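Local coordinates for secreted effector protein sseI (Salmonella enterica subsp. enterica serovar Typhimurium, PDB 4G29) that is a virulence factor whose catalytic domain belongs to the cysteine protease superfamily and probably acts through a papain-like active site, at residues K131-S142 with M160-F172. Sequence-based numbering, arbitrary orientation.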
loop_
_atom_site.group_PDB
_atom_site.type_symbol
_atom_site.label_atom_id
_atom_site.label_comp_id
_atom_site.label_asym_id
_atom_site.label_seq_id
_atom_site.Cartn_x
_atom_site.Cartn_y
_atom_site.Cartn_z
ATOM N N LYS A 131 -7.106 -9.572 9.816
ATOM C CA LYS A 131 -6.645 -9.933 8.487
ATOM C C LYS A 131 -5.120 -10.054 8.473
ATOM O O LYS A 131 -4.405 -9.394 9.249
ATOM C CB LYS A 131 -7.090 -8.902 7.450
ATOM C CG LYS A 131 -8.619 -8.728 7.268
ATOM C CD LYS A 131 -8.936 -7.442 6.476
ATOM C CE LYS A 131 -10.445 -7.106 6.408
ATOM N NZ LYS A 131 -11.113 -7.860 5.365
ATOM N N LEU A 132 -4.644 -10.924 7.597
ATOM C CA LEU A 132 -3.248 -11.143 7.355
ATOM C C LEU A 132 -2.821 -10.233 6.249
ATOM O O LEU A 132 -3.363 -10.292 5.123
ATOM C CB LEU A 132 -2.989 -12.568 6.923
ATOM C CG LEU A 132 -1.576 -12.911 6.427
ATOM C CD1 LEU A 132 -0.480 -12.746 7.507
ATOM C CD2 LEU A 132 -1.515 -14.345 5.833
ATOM N N ILE A 133 -1.836 -9.421 6.564
ATOM C CA ILE A 133 -1.325 -8.443 5.604
ATOM C C ILE A 133 0.186 -8.593 5.484
ATOM O O ILE A 133 0.901 -8.552 6.491
ATOM C CB ILE A 133 -1.681 -7.011 6.007
ATOM C CG1 ILE A 133 -3.198 -6.874 6.255
ATOM C CG2 ILE A 133 -1.153 -6.025 4.922
ATOM C CD1 ILE A 133 -3.664 -5.455 6.559
ATOM N N TYR A 134 0.656 -8.745 4.248
ATOM C CA TYR A 134 2.099 -8.754 3.948
ATOM C C TYR A 134 2.381 -8.095 2.594
ATOM O O TYR A 134 1.483 -7.981 1.766
ATOM C CB TYR A 134 2.652 -10.185 4.051
ATOM C CG TYR A 134 2.121 -11.192 3.099
ATOM C CD1 TYR A 134 2.472 -11.167 1.718
ATOM C CD2 TYR A 134 1.255 -12.170 3.536
ATOM C CE1 TYR A 134 1.988 -12.129 0.877
ATOM C CE2 TYR A 134 0.785 -13.141 2.689
ATOM C CZ TYR A 134 1.132 -13.116 1.385
ATOM O OH TYR A 134 0.615 -14.071 0.563
ATOM N N TYR A 135 3.645 -7.778 2.385
ATOM C CA TYR A 135 4.092 -7.075 1.208
ATOM C C TYR A 135 5.502 -7.446 0.778
ATOM O O TYR A 135 6.305 -8.071 1.534
ATOM C CB TYR A 135 3.949 -5.570 1.456
ATOM C CG TYR A 135 4.997 -4.972 2.398
ATOM C CD1 TYR A 135 6.268 -4.657 1.920
ATOM C CD2 TYR A 135 4.695 -4.695 3.734
ATOM C CE1 TYR A 135 7.205 -4.092 2.729
ATOM C CE2 TYR A 135 5.637 -4.160 4.572
ATOM C CZ TYR A 135 6.874 -3.836 4.075
ATOM O OH TYR A 135 7.772 -3.269 4.975
ATOM N N THR A 136 5.830 -6.994 -0.441
ATOM C CA THR A 136 7.163 -7.060 -0.932
ATOM C C THR A 136 7.384 -5.749 -1.726
ATOM O O THR A 136 6.466 -5.295 -2.392
ATOM C CB THR A 136 7.380 -8.269 -1.897
ATOM O OG1 THR A 136 6.995 -9.490 -1.271
ATOM C CG2 THR A 136 8.851 -8.326 -2.442
ATOM N N ASP A 137 8.557 -5.131 -1.570
ATOM C CA ASP A 137 8.990 -4.004 -2.401
ATOM C C ASP A 137 9.771 -4.440 -3.635
ATOM O O ASP A 137 10.656 -5.330 -3.574
ATOM C CB ASP A 137 9.812 -3.005 -1.563
ATOM C CG ASP A 137 9.022 -2.334 -0.464
ATOM O OD1 ASP A 137 7.811 -2.208 -0.584
ATOM O OD2 ASP A 137 9.637 -1.915 0.548
ATOM N N PHE A 138 9.502 -3.759 -4.750
ATOM C CA PHE A 138 10.071 -4.085 -6.058
ATOM C C PHE A 138 10.617 -2.827 -6.690
ATOM O O PHE A 138 10.152 -1.712 -6.426
ATOM C CB PHE A 138 8.986 -4.669 -6.975
ATOM C CG PHE A 138 8.384 -5.911 -6.474
ATOM C CD1 PHE A 138 8.920 -7.128 -6.836
ATOM C CD2 PHE A 138 7.226 -5.909 -5.686
ATOM C CE1 PHE A 138 8.360 -8.313 -6.388
ATOM C CE2 PHE A 138 6.667 -7.138 -5.279
ATOM C CZ PHE A 138 7.234 -8.285 -5.611
ATOM N N SER A 139 11.592 -2.989 -7.577
ATOM C CA SER A 139 12.142 -1.836 -8.276
ATOM C C SER A 139 11.274 -1.460 -9.473
ATOM O O SER A 139 11.400 -0.360 -10.001
ATOM C CB SER A 139 13.584 -2.150 -8.716
ATOM O OG SER A 139 13.501 -3.138 -9.731
ATOM N N ASN A 140 10.369 -2.341 -9.910
ATOM C CA ASN A 140 9.619 -2.123 -11.144
ATOM C C ASN A 140 8.131 -2.348 -10.890
ATOM O O ASN A 140 7.778 -3.326 -10.222
ATOM C CB ASN A 140 10.163 -3.073 -12.227
ATOM C CG ASN A 140 9.385 -2.999 -13.520
ATOM O OD1 ASN A 140 8.291 -3.544 -13.630
ATOM N ND2 ASN A 140 9.948 -2.305 -14.521
ATOM N N SER A 141 7.281 -1.427 -11.380
ATOM C CA SER A 141 5.869 -1.466 -11.051
ATOM C C SER A 141 5.142 -2.654 -11.732
ATOM O O SER A 141 4.191 -3.218 -11.173
ATOM C CB SER A 141 5.160 -0.182 -11.402
ATOM O OG SER A 141 5.130 0.036 -12.803
ATOM N N SER A 142 5.590 -3.042 -12.917
ATOM C CA SER A 142 4.945 -4.173 -13.569
ATOM C C SER A 142 5.337 -5.512 -12.880
ATOM O O SER A 142 4.532 -6.429 -12.804
ATOM C CB SER A 142 5.230 -4.188 -15.070
ATOM O OG SER A 142 6.558 -4.522 -15.305
HETATM N N MSE A 160 6.676 -17.739 1.609
HETATM C CA MSE A 160 6.737 -16.520 2.418
HETATM C C MSE A 160 8.117 -15.853 2.283
HETATM O O MSE A 160 8.394 -14.793 2.859
HETATM C CB MSE A 160 6.374 -16.799 3.868
HETATM C CG MSE A 160 4.843 -17.022 4.159
HETATM SE SE MSE A 160 3.611 -15.694 3.572
HETATM C CE MSE A 160 3.084 -16.453 1.838
ATOM N N ALA A 161 8.973 -16.464 1.479
ATOM C CA ALA A 161 10.288 -15.875 1.160
ATOM C C ALA A 161 10.154 -14.514 0.505
ATOM O O ALA A 161 9.482 -14.366 -0.521
ATOM C CB ALA A 161 11.094 -16.837 0.267
ATOM N N GLY A 162 10.742 -13.480 1.107
ATOM C CA GLY A 162 10.662 -12.131 0.558
ATOM C C GLY A 162 9.377 -11.403 0.908
ATOM O O GLY A 162 9.142 -10.272 0.464
ATOM N N LYS A 163 8.548 -12.031 1.736
ATOM C CA LYS A 163 7.343 -11.391 2.251
ATOM C C LYS A 163 7.638 -10.715 3.583
ATOM O O LYS A 163 8.340 -11.285 4.491
ATOM C CB LYS A 163 6.220 -12.401 2.475
ATOM C CG LYS A 163 5.395 -12.832 1.290
ATOM C CD LYS A 163 6.066 -12.866 -0.018
ATOM C CE LYS A 163 5.218 -13.577 -1.121
ATOM N NZ LYS A 163 6.130 -13.784 -2.272
ATOM N N VAL A 164 7.136 -9.507 3.711
ATOM C CA VAL A 164 7.250 -8.733 4.930
ATOM C C VAL A 164 5.885 -8.631 5.582
ATOM O O VAL A 164 4.954 -8.097 4.992
ATOM C CB VAL A 164 7.843 -7.328 4.697
ATOM C CG1 VAL A 164 8.005 -6.561 6.012
ATOM C CG2 VAL A 164 9.177 -7.414 3.903
ATOM N N PHE A 165 5.737 -9.147 6.799
ATOM C CA PHE A 165 4.445 -9.108 7.511
ATOM C C PHE A 165 4.206 -7.759 8.136
ATOM O O PHE A 165 5.084 -7.192 8.800
ATOM C CB PHE A 165 4.353 -10.211 8.553
ATOM C CG PHE A 165 4.430 -11.573 7.964
ATOM C CD1 PHE A 165 3.292 -12.152 7.385
ATOM C CD2 PHE A 165 5.599 -12.316 8.015
ATOM C CE1 PHE A 165 3.373 -13.384 6.811
ATOM C CE2 PHE A 165 5.649 -13.589 7.471
ATOM C CZ PHE A 165 4.549 -14.092 6.854
ATOM N N VAL A 166 3.008 -7.238 7.865
ATOM C CA VAL A 166 2.424 -6.110 8.563
ATOM C C VAL A 166 1.643 -6.576 9.782
ATOM O O VAL A 166 1.763 -6.007 10.873
ATOM C CB VAL A 166 1.547 -5.328 7.637
ATOM C CG1 VAL A 166 0.840 -4.214 8.418
ATOM C CG2 VAL A 166 2.445 -4.731 6.531
ATOM N N THR A 167 0.873 -7.640 9.593
ATOM C CA THR A 167 0.162 -8.351 10.649
ATOM C C THR A 167 0.491 -9.831 10.633
ATOM O O THR A 167 1.025 -10.317 9.671
ATOM C CB THR A 167 -1.386 -8.185 10.534
ATOM O OG1 THR A 167 -1.876 -8.886 9.379
ATOM C CG2 THR A 167 -1.807 -6.749 10.544
ATOM N N SER A 168 0.200 -10.509 11.728
ATOM C CA SER A 168 0.399 -11.963 11.874
ATOM C C SER A 168 -0.683 -12.508 12.784
ATOM O O SER A 168 -0.429 -12.859 13.942
ATOM C CB SER A 168 1.785 -12.278 12.427
ATOM O OG SER A 168 2.088 -13.656 12.283
ATOM N N PRO A 169 -1.907 -12.572 12.280
ATOM C CA PRO A 169 -3.056 -12.912 13.119
ATOM C C PRO A 169 -2.952 -14.327 13.677
ATOM O O PRO A 169 -2.278 -15.210 13.078
ATOM C CB PRO A 169 -4.248 -12.800 12.210
ATOM C CG PRO A 169 -3.755 -12.499 10.874
ATOM C CD PRO A 169 -2.299 -12.210 10.896
ATOM N N ARG A 170 -3.605 -14.516 14.819
ATOM C CA ARG A 170 -3.605 -15.819 15.468
ATOM C C ARG A 170 -4.035 -16.926 14.504
ATOM O O ARG A 170 -3.412 -17.984 14.481
ATOM C CB ARG A 170 -4.419 -15.783 16.773
ATOM C CG ARG A 170 -3.650 -15.021 17.899
ATOM C CD ARG A 170 -4.331 -15.064 19.303
ATOM N NE ARG A 170 -4.524 -16.413 19.849
ATOM C CZ ARG A 170 -5.038 -16.682 21.053
ATOM N NH1 ARG A 170 -5.394 -15.702 21.890
ATOM N NH2 ARG A 170 -5.185 -17.941 21.444
ATOM N N TRP A 171 -5.068 -16.710 13.704
ATOM C CA TRP A 171 -5.495 -17.752 12.790
ATOM C C TRP A 171 -4.382 -18.200 11.847
ATOM O O TRP A 171 -4.299 -19.372 11.512
ATOM C CB TRP A 171 -6.753 -17.384 12.017
ATOM C CG TRP A 171 -6.619 -16.324 10.962
ATOM C CD1 TRP A 171 -6.972 -15.010 11.089
ATOM C CD2 TRP A 171 -6.106 -16.465 9.608
ATOM N NE1 TRP A 171 -6.716 -14.335 9.925
ATOM C CE2 TRP A 171 -6.181 -15.194 9.001
ATOM C CE3 TRP A 171 -5.590 -17.527 8.874
ATOM C CZ2 TRP A 171 -5.782 -14.972 7.667
ATOM C CZ3 TRP A 171 -5.155 -17.310 7.580
ATOM C CH2 TRP A 171 -5.275 -16.038 6.974
ATOM N N PHE A 172 -3.511 -17.287 11.408
ATOM C CA PHE A 172 -2.502 -17.673 10.443
ATOM C C PHE A 172 -1.404 -18.454 11.123
ATOM O O PHE A 172 -0.917 -19.457 10.595
ATOM C CB PHE A 172 -1.930 -16.409 9.768
ATOM C CG PHE A 172 -0.787 -16.659 8.864
ATOM C CD1 PHE A 172 -0.912 -17.415 7.696
ATOM C CD2 PHE A 172 0.419 -16.102 9.131
ATOM C CE1 PHE A 172 0.183 -17.579 6.846
ATOM C CE2 PHE A 172 1.517 -16.255 8.283
ATOM C CZ PHE A 172 1.406 -16.988 7.158
#
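Thr167 extends a very short pairing of strands with its side chain: OG1 donates to Lys131 O at 2.6 Å, lying in the carbonyl plane on a lone pair, and accepts from Ile133 N. With chi1 at 69°, the hydroxyl sits between the backbone N and the carbonyl carbon, turned to the neighbouring strand; threonine suits the place because one oxygen can both give and receive. Nearby, Ile133 O takes two N-H groups, Val166 N at 2.8 Å and Thr167 N at 3.2 Å, the latter nearly straight at 170°, where the edge chain bends away from strand geometry. Between these segments the reciprocal pair of backbone bonds is made by Tyr135 and Val164. Val164 CB also rests over the face of the Tyr135 ring, 3.8 Å from its centroid, while Val166 CG2 meets the ring edge. On the face of the sheet that carries Tyr134 and Phe165, Met160, present as selenomethionine, sets SE over the Tyr134 ring, 4.3 Å from the centroid, a Met-aromatic contact, and Lys163, its chain bent at chi2, brings CG obliquely to Tyr134 CD1, 3.4 Å away; Tyr134 OH is hydrogen-bonded to Trp69 NE1. Leu132 forks between aromatics, CD2 over the face of Phe172 and CD1 against Phe165 CD1, 3.8 Å away; its two methyl branches let leucine touch both rings, joining helix 170-176 to the sheet. Strand 164-165 thus forms an outer edge of the antiparallel sheet, beside strand 132-138, in a domain of the papain-like fold.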